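Local coordinates for actin-related protein 8 (Homo sapiens, PDB 4FO0), which binds ATP and hydrolyses it only slowly, does not polymerize, and is a proposed core component of the chromatin-remodelling INO80 complex, at residues A[198-203]-A[571-576]. Residues are numbered along the deposited sequence; the frame is centred on the assembly and turned at random.
Sequences YYRCIL and WIYQRE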
loop_
_atom_site.group_PDB
_atom_site.type_symbol
_atom_site.label_atom_id
_atom_site.label_comp_id
_atom_site.label_asym_id
_atom_site.label_seq_id
_atom_site.Cartn_x
_atom_site.Cartn_y
_atom_site.Cartn_z
ATOM N N TYR A 198 3.261 26.388 15.449
ATOM C CA TYR A 198 2.995 27.278 14.323
ATOM C C TYR A 198 2.461 26.516 13.122
ATOM O O TYR A 198 2.190 27.109 12.080
ATOM C CB TYR A 198 4.258 28.027 13.898
ATOM C CG TYR A 198 5.016 28.674 15.034
ATOM C CD1 TYR A 198 4.357 29.435 15.995
ATOM C CD2 TYR A 198 6.393 28.517 15.153
ATOM C CE1 TYR A 198 5.057 30.032 17.043
ATOM C CE2 TYR A 198 7.100 29.108 16.195
ATOM C CZ TYR A 198 6.428 29.864 17.136
ATOM O OH TYR A 198 7.127 30.445 18.174
ATOM N N TYR A 199 2.315 25.201 13.256
ATOM C CA TYR A 199 1.835 24.385 12.144
ATOM C C TYR A 199 0.454 23.799 12.366
ATOM O O TYR A 199 -0.000 23.623 13.497
ATOM C CB TYR A 199 2.803 23.248 11.845
ATOM C CG TYR A 199 4.079 23.708 11.214
ATOM C CD1 TYR A 199 4.273 23.608 9.842
ATOM C CD2 TYR A 199 5.091 24.254 11.986
ATOM C CE1 TYR A 199 5.458 24.030 9.257
ATOM C CE2 TYR A 199 6.266 24.683 11.414
ATOM C CZ TYR A 199 6.458 24.576 10.052
ATOM O OH TYR A 199 7.655 25.013 9.492
ATOM N N ARG A 200 -0.198 23.501 11.254
ATOM C CA ARG A 200 -1.418 22.732 11.242
ATOM C C ARG A 200 -1.179 21.461 10.447
ATOM O O ARG A 200 -0.202 21.346 9.698
ATOM C CB ARG A 200 -2.555 23.528 10.617
ATOM C CG ARG A 200 -3.184 24.498 11.583
ATOM C CD ARG A 200 -4.196 25.366 10.873
ATOM N NE ARG A 200 -3.570 26.075 9.765
ATOM C CZ ARG A 200 -4.226 26.858 8.919
ATOM N NH1 ARG A 200 -5.532 27.033 9.067
ATOM N NH2 ARG A 200 -3.576 27.460 7.933
ATOM N N CYS A 201 -2.097 20.518 10.599
ATOM C CA CYS A 201 -1.937 19.193 10.035
ATOM C C CYS A 201 -3.145 18.707 9.233
ATOM O O CYS A 201 -4.290 18.816 9.665
ATOM C CB CYS A 201 -1.663 18.207 11.165
ATOM S SG CYS A 201 -1.637 16.500 10.626
ATOM N N ILE A 202 -2.883 18.155 8.061
ATOM C CA ILE A 202 -3.908 17.404 7.366
ATOM C C ILE A 202 -3.598 15.917 7.477
ATOM O O ILE A 202 -2.579 15.445 6.965
ATOM C CB ILE A 202 -3.953 17.780 5.903
ATOM C CG1 ILE A 202 -4.164 19.301 5.764
ATOM C CG2 ILE A 202 -5.006 16.932 5.200
ATOM C CD1 ILE A 202 -5.449 19.697 5.078
ATOM N N LEU A 203 -4.476 15.190 8.159
ATOM C CA LEU A 203 -4.331 13.755 8.338
ATOM C C LEU A 203 -5.259 12.953 7.424
ATOM O O LEU A 203 -6.487 13.034 7.533
ATOM C CB LEU A 203 -4.606 13.366 9.792
ATOM C CG LEU A 203 -4.528 11.862 10.123
ATOM C CD1 LEU A 203 -3.154 11.284 9.790
ATOM C CD2 LEU A 203 -4.850 11.588 11.579
ATOM N N TRP A 571 -10.980 22.975 10.208
ATOM C CA TRP A 571 -9.937 22.901 11.235
ATOM C C TRP A 571 -10.471 22.675 12.637
ATOM O O TRP A 571 -11.398 23.346 13.082
ATOM C CB TRP A 571 -9.042 24.143 11.214
ATOM C CG TRP A 571 -8.355 24.324 9.911
ATOM C CD1 TRP A 571 -8.672 25.218 8.940
ATOM C CD2 TRP A 571 -7.248 23.563 9.412
ATOM N NE1 TRP A 571 -7.821 25.076 7.867
ATOM C CE2 TRP A 571 -6.937 24.067 8.133
ATOM C CE3 TRP A 571 -6.491 22.508 9.922
ATOM C CZ2 TRP A 571 -5.902 23.549 7.355
ATOM C CZ3 TRP A 571 -5.460 22.000 9.152
ATOM C CH2 TRP A 571 -5.178 22.517 7.883
ATOM N N ILE A 572 -9.877 21.714 13.327
ATOM C CA ILE A 572 -10.154 21.524 14.735
ATOM C C ILE A 572 -8.911 21.937 15.477
ATOM O O ILE A 572 -7.822 21.449 15.178
ATOM C CB ILE A 572 -10.470 20.066 15.059
ATOM C CG1 ILE A 572 -11.742 19.621 14.332
ATOM C CG2 ILE A 572 -10.610 19.882 16.558
ATOM C CD1 ILE A 572 -12.066 18.152 14.514
ATOM N N TYR A 573 -9.068 22.838 16.442
ATOM C CA TYR A 573 -7.925 23.413 17.137
ATOM C C TYR A 573 -7.719 22.808 18.504
ATOM O O TYR A 573 -8.640 22.237 19.090
ATOM C CB TYR A 573 -8.051 24.942 17.214
ATOM C CG TYR A 573 -7.972 25.589 15.847
ATOM C CD1 TYR A 573 -6.735 25.872 15.266
ATOM C CD2 TYR A 573 -9.128 25.875 15.113
ATOM C CE1 TYR A 573 -6.644 26.446 13.995
ATOM C CE2 TYR A 573 -9.051 26.450 13.840
ATOM C CZ TYR A 573 -7.802 26.735 13.289
ATOM O OH TYR A 573 -7.699 27.301 12.037
ATOM N N GLN A 574 -6.492 22.938 19.001
ATOM C CA GLN A 574 -6.099 22.337 20.268
ATOM C C GLN A 574 -7.097 22.512 21.399
ATOM O O GLN A 574 -7.460 21.539 22.066
ATOM C CB GLN A 574 -4.768 22.896 20.723
ATOM C CG GLN A 574 -3.573 22.335 20.024
ATOM C CD GLN A 574 -2.336 22.437 20.894
ATOM O OE1 GLN A 574 -2.409 22.256 22.111
ATOM N NE2 GLN A 574 -1.196 22.738 20.281
ATOM N N ARG A 575 -7.524 23.748 21.640
ATOM C CA ARG A 575 -8.342 24.002 22.814
ATOM C C ARG A 575 -9.751 23.446 22.677
ATOM O O ARG A 575 -10.309 22.923 23.641
ATOM C CB ARG A 575 -8.351 25.478 23.209
ATOM C CG ARG A 575 -8.512 25.666 24.720
ATOM C CD ARG A 575 -8.189 27.082 25.159
ATOM N NE ARG A 575 -9.107 28.058 24.578
ATOM C CZ ARG A 575 -9.798 28.948 25.283
ATOM N NH1 ARG A 575 -9.674 28.993 26.604
ATOM N NH2 ARG A 575 -10.609 29.798 24.666
ATOM N N GLU A 576 -10.316 23.531 21.480
ATOM C CA GLU A 576 -11.602 22.884 21.231
ATOM C C GLU A 576 -11.493 21.381 21.487
ATOM O O GLU A 576 -12.432 20.742 21.963
ATOM C CB GLU A 576 -12.076 23.142 19.804
ATOM C CG GLU A 576 -11.924 24.594 19.357
ATOM C CD GLU A 576 -12.129 24.778 17.854
ATOM O OE1 GLU A 576 -12.675 25.826 17.450
ATOM O OE2 GLU A 576 -11.741 23.882 17.073
#
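Arg200 lays its side chain over one face of the Trp571 indole, and most of the contact is made there. CD sits almost over the middle of the six-membered ring, 3.8 Å from its centroid, a CH-pi contact. The chain bends at chi3 (-57°), which sets NE near Trp571 CZ2, and the guanidinium beyond it lies on the same face as a cation-pi stack, Arg200 CZ 4.3 Å from that centroid and the two planes 30° apart. NH1 reaches furthest, over the pyrrole part, where it lies 3.2 Å from Trp571 NE1; both are donors, so the two nitrogens do not bond. The benzo end of the indole is the tightly packed part: the ring edge at Trp571 CZ3 meets the carbonyl O of Cys201, 3.4 Å away and near the ring plane, while CH2 touches CG1 and CD1 of Ile202. Ile17 and Val231 also touch the indole. In the actin fold this contact links strand 200-205 with the residue leading into strand 572-573 of the same sheet: 229-234 runs between the two strands, parallel to 200-205 and antiparallel to 572-573, and the Trp571 side chain reaches across this middle strand to 200-205. An alanine in place of Trp571 would probably open a gap beside Ile202 and leave the Arg200 guanidinium without its stacking surface, free to swing. Towards solvent the contact is looser. Tyr573, partly exposed like Arg200, brings its hydroxyl obliquely to the guanidinium, with OH still 3.7 Å from Arg200 NH1. Its backbone N, at the N-cap of helix 574-580, donates to Glu576 OE2 at 2.9 Å, and that carboxylate also forms a salt bridge with Arg588.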